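PDB 7DRY: CMP/dCMP-type deaminase domain-containing protein from Aspergillus oryzae RIB40, which probably deaminates a pyrimidine intermediate of riboflavin biosynthesis, as a zinc-containing enzyme of the cytidine deaminase fold. Local coordinates for residues Leu15-Pro20 / Thr50-Met54; Glu164-Glu169 / Val182-Leu186. One frame throughout, in Å; residues are numbered along the deposited sequence. Where two conformers were deposited one is given.

In the fold
Contact 1 comes first along the chain and is complete before contact 2 begins; their centres lie about 17 Å apart and their nearest atoms about 6 Å apart, without touching. In contact 1 the end of helix 5-16 and the turn after it pack on strand 46-52, an outermost strand of the five-stranded mixed sheet, and on the loop leading to the zinc ligand His61. Contact 2 pairs the two last helices, 164-171 and 178-187. Helix 164-171 connects the two regions, since Ala16 and Glu17 touch its Val170. Elements from near both chain ends therefore meet through this helix, with contact 1 near the zinc site and contact 2 farther out.

Contact 1 of 2, residues Leu15-Pro20 / Thr50-Met54; sequences LAEKSP and TGYTM. With SO4 (sulfate ion), chain D.
In one of the two conformers modelled for Ser19, OG donates a hydrogen bond of 2.7 Å to Thr53 O, reaching the carbonyl from above its plane, 49° out of it. In that conformer OG is anti to the backbone N (chi1 179°), and the hydroxyl drops from the turn onto the loop after strand 46-52. The Thr53 hydroxyl is held separately, by Phe26 O and Val28 N. The Tyr52 ring stands up from the strand under the type I turn Ala16-Ser19: Lys18 CB sits over its centre, 3.6 Å from the Tyr52 ring centroid, as a CH-pi contact. This turn takes the chain from helix 5-16 along the end of edge strand 46-52 of the cytidine deaminase fold, beside the zinc site; the Thr53 side chain is about 5 Å from that of His61, a zinc ligand. One water bridges Tyr52 OH and Lys18 O, donating to the latter. Beyond CB the extended lysine passes Tyr52 CE1 with its CD, and NZ donates to O3 of a sulfate, probably from the crystallisation liquor. At the Thr50 end, Leu15 CD1 meets Thr50 CB at 3.8 Å; past Ser19, Pro20 CD rests 4.1 Å from Met54 CB.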
loop_
_atom_site.group_PDB
_atom_site.type_symbol
_atom_site.label_atom_id
_atom_site.label_comp_id
_atom_site.label_asym_id
_atom_site.label_seq_id
_atom_site.Cartn_x
_atom_site.Cartn_y
_atom_site.Cartn_z
ATOM N N LEU A 15 8.988 7.356 -2.021
ATOM C CA LEU A 15 8.921 6.264 -2.990
ATOM C C LEU A 15 7.949 6.588 -4.114
ATOM O O LEU A 15 8.240 6.343 -5.288
ATOM C CB LEU A 15 8.486 4.971 -2.295
ATOM C CG LEU A 15 9.586 4.318 -1.462
ATOM C CD1 LEU A 15 8.986 3.247 -0.582
ATOM C CD2 LEU A 15 10.665 3.726 -2.367
ATOM N N ALA A 16 6.780 7.137 -3.767
ATOM C CA ALA A 16 5.783 7.490 -4.769
ATOM C C ALA A 16 6.347 8.447 -5.806
ATOM O O ALA A 16 5.940 8.410 -6.973
ATOM C CB ALA A 16 4.576 8.127 -4.081
ATOM N N GLU A 17 7.265 9.320 -5.394
ATOM C CA GLU A 17 7.837 10.302 -6.306
ATOM C C GLU A 17 8.753 9.674 -7.343
ATOM O O GLU A 17 9.082 10.334 -8.338
ATOM C CB GLU A 17 8.548 11.385 -5.490
ATOM C CG GLU A 17 7.560 12.160 -4.641
ATOM C CD GLU A 17 8.204 13.024 -3.596
ATOM O OE1 GLU A 17 9.442 13.022 -3.503
ATOM O OE2 GLU A 17 7.454 13.706 -2.867
ATOM N N LYS A 18 9.147 8.416 -7.149
ATOM C CA LYS A 18 9.895 7.694 -8.163
ATOM C C LYS A 18 9.003 7.242 -9.310
ATOM O O LYS A 18 9.520 6.910 -10.380
ATOM C CB LYS A 18 10.596 6.485 -7.530
ATOM C CG LYS A 18 11.595 6.854 -6.415
ATOM C CD LYS A 18 12.386 5.628 -5.972
ATOM C CE LYS A 18 13.224 5.918 -4.721
ATOM N NZ LYS A 18 14.128 4.777 -4.364
ATOM N N SER A 19 7.690 7.235 -9.114
ATOM C CA SER A 19 6.782 6.758 -10.146
ATOM C C SER A 19 6.683 7.783 -11.272
ATOM O O SER A 19 6.632 8.990 -11.013
ATOM C CB SER A 19 5.395 6.546 -9.545
ATOM O OG SER A 19 4.472 6.099 -10.528
ATOM N N PRO A 20 6.649 7.337 -12.526
ATOM C CA PRO A 20 6.511 8.270 -13.646
ATOM C C PRO A 20 5.130 8.902 -13.644
ATOM O O PRO A 20 4.116 8.194 -13.537
ATOM C CB PRO A 20 6.689 7.365 -14.877
ATOM C CG PRO A 20 6.295 6.002 -14.399
ATOM C CD PRO A 20 6.749 5.937 -12.967
ATOM N N THR A 50 9.709 -2.825 -0.229
ATOM C CA THR A 50 9.181 -1.522 -0.630
ATOM C C THR A 50 8.697 -1.624 -2.069
ATOM O O THR A 50 9.102 -2.521 -2.807
ATOM C CB THR A 50 10.234 -0.391 -0.556
ATOM O OG1 THR A 50 11.198 -0.547 -1.614
ATOM C CG2 THR A 50 10.962 -0.385 0.786
ATOM N N GLY A 51 7.844 -0.681 -2.473
ATOM C CA GLY A 51 7.454 -0.597 -3.875
ATOM C C GLY A 51 6.736 0.702 -4.160
ATOM O O GLY A 51 6.335 1.436 -3.254
ATOM N N TYR A 52 6.596 0.998 -5.451
ATOM C CA TYR A 52 5.873 2.191 -5.864
ATOM C C TYR A 52 5.188 1.952 -7.205
ATOM O O TYR A 52 5.527 1.024 -7.944
ATOM C CB TYR A 52 6.793 3.421 -5.924
ATOM C CG TYR A 52 7.989 3.275 -6.829
ATOM C CD1 TYR A 52 9.196 2.777 -6.355
ATOM C CD2 TYR A 52 7.919 3.663 -8.159
ATOM C CE1 TYR A 52 10.292 2.659 -7.198
ATOM C CE2 TYR A 52 9.004 3.541 -9.004
ATOM C CZ TYR A 52 10.190 3.034 -8.508
ATOM O OH TYR A 52 11.285 2.925 -9.346
ATOM N N THR A 53 4.208 2.804 -7.505
ATOM C CA THR A 53 3.410 2.639 -8.715
ATOM C C THR A 53 4.308 2.604 -9.948
ATOM O O THR A 53 5.156 3.477 -10.142
ATOM C CB THR A 53 2.461 3.830 -8.832
ATOM O OG1 THR A 53 1.590 3.860 -7.695
ATOM C CG2 THR A 53 1.636 3.748 -10.119
ATOM N N MET A 54 4.112 1.597 -10.794
ATOM C CA MET A 54 4.786 1.487 -12.085
ATOM C C MET A 54 6.288 1.301 -11.957
ATOM O O MET A 54 7.029 1.513 -12.922
ATOM C CB MET A 54 4.413 2.616 -13.053
ATOM C CG MET A 54 2.980 2.450 -13.553
ATOM S SD MET A 54 2.409 3.834 -14.540
ATOM C CE MET A 54 0.821 3.218 -15.100
HETATM S S SO4 D . 16.496 4.258 -7.183
HETATM O O1 SO4 D . 16.930 2.878 -6.985
HETATM O O2 SO4 D . 17.522 4.987 -7.925
HETATM O O3 SO4 D . 16.289 4.899 -5.888
HETATM O O4 SO4 D . 15.247 4.275 -7.938
HETATM O O HOH W 1 11.488 5.219 -10.923
#

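Contact 2 of 2, residues Glu164-Glu169 / Val182-Leu186; sequences EREILE and VKAAL
Segments 164-169 and 182-186, from the last two helices, run nearer antiparallel than parallel, their axes inclined at 140° and 9.9 Å apart at closest approach, with Leu168 facing Val182 and Arg165 facing Leu186. Leu168 is the middle of the interface. Its CG lies anti to the carbonyl carbon (chi1 -69°), which directs the branched end at the second helix: CD1 meets Ala185 CB at 3.5 Å and Leu186 CD2 at 3.7 Å, while CD2 also borders the Ala185 methyl. The two leucine side chains lie alongside, pointing opposite ways. Leu186 CD2 continues to Glu164 CB, 3.8 Å away, and its other methyl, CD1, lies against the aliphatic part of Arg165, 3.9 Å from Arg165 CB. Glu164 OE2 accepts a hydrogen bond from the backbone N of Gly162.

Val182 presents both methyls to the first helix. They lie near Leu168 CB, and they also meet the Glu169 carboxylate, CG2 toward OE1 and CG1 toward OE2. Val172 adds to the packing around this valine. One helical turn links Arg165 to Glu169: the arginine extends from CG to NE, and the glutamate folds back at chi2 (-79°), so that Arg165 NE bonds Glu169 OE2 at 3.1 Å, with the acceptor in the guanidinium plane and its anti lone pair used. A weak second bond runs from Arg165 NH2 to the same oxygen.

No hydrogen bond or salt bridge joins the two segments. Between them the contact therefore rests on apolar packing, with the intrahelical Arg165-Glu169 bridge at its margin. Because Glu179 OE2 comes close to Glu169 OE1, the arginine probably offsets part of the negative charge gathered there.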
loop_
_atom_site.group_PDB
_atom_site.type_symbol
_atom_site.label_atom_id
_atom_site.label_comp_id
_atom_site.label_asym_id
_atom_site.label_seq_id
_atom_site.Cartn_x
_atom_site.Cartn_y
_atom_site.Cartn_z
ATOM N N GLU A 164 -2.500 14.596 3.910
ATOM C CA GLU A 164 -3.455 14.299 2.846
ATOM C C GLU A 164 -3.151 15.088 1.576
ATOM O O GLU A 164 -3.125 14.525 0.472
ATOM C CB GLU A 164 -4.884 14.586 3.313
ATOM C CG GLU A 164 -5.358 13.760 4.500
ATOM C CD GLU A 164 -4.953 14.354 5.832
ATOM O OE1 GLU A 164 -4.293 15.413 5.850
ATOM O OE2 GLU A 164 -5.322 13.773 6.871
ATOM N N ARG A 165 -2.930 16.396 1.706
ATOM C CA ARG A 165 -2.746 17.212 0.513
ATOM C C ARG A 165 -1.508 16.782 -0.261
ATOM O O ARG A 165 -1.560 16.613 -1.483
ATOM C CB ARG A 165 -2.701 18.699 0.855
ATOM C CG ARG A 165 -2.476 19.530 -0.389
ATOM C CD ARG A 165 -2.734 21.004 -0.214
ATOM N NE ARG A 165 -2.432 21.667 -1.476
ATOM C CZ ARG A 165 -2.236 22.969 -1.618
ATOM N NH1 ARG A 165 -2.329 23.780 -0.568
ATOM N NH2 ARG A 165 -1.951 23.457 -2.819
ATOM N N GLU A 166 -0.385 16.579 0.440
ATOM C CA GLU A 166 0.849 16.190 -0.237
ATOM C C GLU A 166 0.723 14.824 -0.893
ATOM O O GLU A 166 1.236 14.611 -1.998
ATOM C CB GLU A 166 2.014 16.188 0.752
ATOM C CG GLU A 166 2.425 17.579 1.182
ATOM C CD GLU A 166 3.353 17.552 2.374
ATOM O OE1 GLU A 166 4.580 17.433 2.167
ATOM O OE2 GLU A 166 2.846 17.628 3.515
ATOM N N ILE A 167 0.059 13.883 -0.218
ATOM C CA ILE A 167 -0.148 12.560 -0.803
ATOM C C ILE A 167 -0.921 12.667 -2.112
ATOM O O ILE A 167 -0.563 12.036 -3.112
ATOM C CB ILE A 167 -0.846 11.642 0.210
ATOM C CG1 ILE A 167 0.154 11.225 1.286
ATOM C CG2 ILE A 167 -1.460 10.419 -0.484
ATOM C CD1 ILE A 167 -0.500 10.536 2.481
ATOM N N LEU A 168 -1.969 13.493 -2.133
ATOM C CA LEU A 168 -2.785 13.634 -3.337
ATOM C C LEU A 168 -2.043 14.391 -4.429
ATOM O O LEU A 168 -2.111 14.008 -5.603
ATOM C CB LEU A 168 -4.100 14.336 -2.996
ATOM C CG LEU A 168 -5.045 13.499 -2.137
ATOM C CD1 LEU A 168 -6.142 14.359 -1.550
ATOM C CD2 LEU A 168 -5.634 12.361 -2.963
ATOM N N GLU A 169 -1.329 15.465 -4.065
ATOM C CA GLU A 169 -0.587 16.232 -5.068
ATOM C C GLU A 169 0.418 15.354 -5.795
ATOM O O GLU A 169 0.571 15.452 -7.019
ATOM C CB GLU A 169 0.142 17.418 -4.431
ATOM C CG GLU A 169 -0.753 18.472 -3.759
ATOM C CD GLU A 169 -1.412 19.432 -4.716
ATOM O OE1 GLU A 169 -1.286 19.258 -5.945
ATOM O OE2 GLU A 169 -2.056 20.378 -4.225
ATOM N N VAL A 182 -7.268 17.441 -6.710
ATOM C CA VAL A 182 -6.836 17.425 -5.315
ATOM C C VAL A 182 -7.880 18.081 -4.419
ATOM O O VAL A 182 -8.162 17.600 -3.318
ATOM C CB VAL A 182 -5.447 18.077 -5.179
ATOM C CG1 VAL A 182 -5.084 18.282 -3.709
ATOM C CG2 VAL A 182 -4.395 17.216 -5.869
ATOM N N LYS A 183 -8.480 19.183 -4.879
ATOM C CA LYS A 183 -9.576 19.792 -4.127
ATOM C C LYS A 183 -10.725 18.819 -3.925
ATOM O O LYS A 183 -11.232 18.664 -2.807
ATOM C CB LYS A 183 -10.100 21.032 -4.839
ATOM C CG LYS A 183 -9.078 22.085 -5.067
ATOM C CD LYS A 183 -9.645 23.436 -4.702
ATOM C CE LYS A 183 -8.526 24.338 -4.250
ATOM N NZ LYS A 183 -7.563 24.528 -5.366
ATOM N N ALA A 184 -11.182 18.188 -5.008
ATOM C CA ALA A 184 -12.308 17.268 -4.897
ATOM C C ALA A 184 -12.030 16.192 -3.858
ATOM O O ALA A 184 -12.904 15.846 -3.055
ATOM C CB ALA A 184 -12.612 16.644 -6.259
ATOM N N ALA A 185 -10.803 15.672 -3.838
ATOM C CA ALA A 185 -10.470 14.632 -2.875
ATOM C C ALA A 185 -10.394 15.188 -1.455
ATOM O O ALA A 185 -10.918 14.572 -0.518
ATOM C CB ALA A 185 -9.175 13.928 -3.279
ATOM N N LEU A 186 -9.777 16.362 -1.277
ATOM C CA LEU A 186 -9.675 16.941 0.061
ATOM C C LEU A 186 -11.039 17.343 0.601
ATOM O O LEU A 186 -11.263 17.294 1.816
ATOM C CB LEU A 186 -8.729 18.141 0.057
ATOM C CG LEU A 186 -7.245 17.813 -0.120
ATOM C CD1 LEU A 186 -6.428 19.084 -0.265
ATOM C CD2 LEU A 186 -6.745 16.976 1.052
#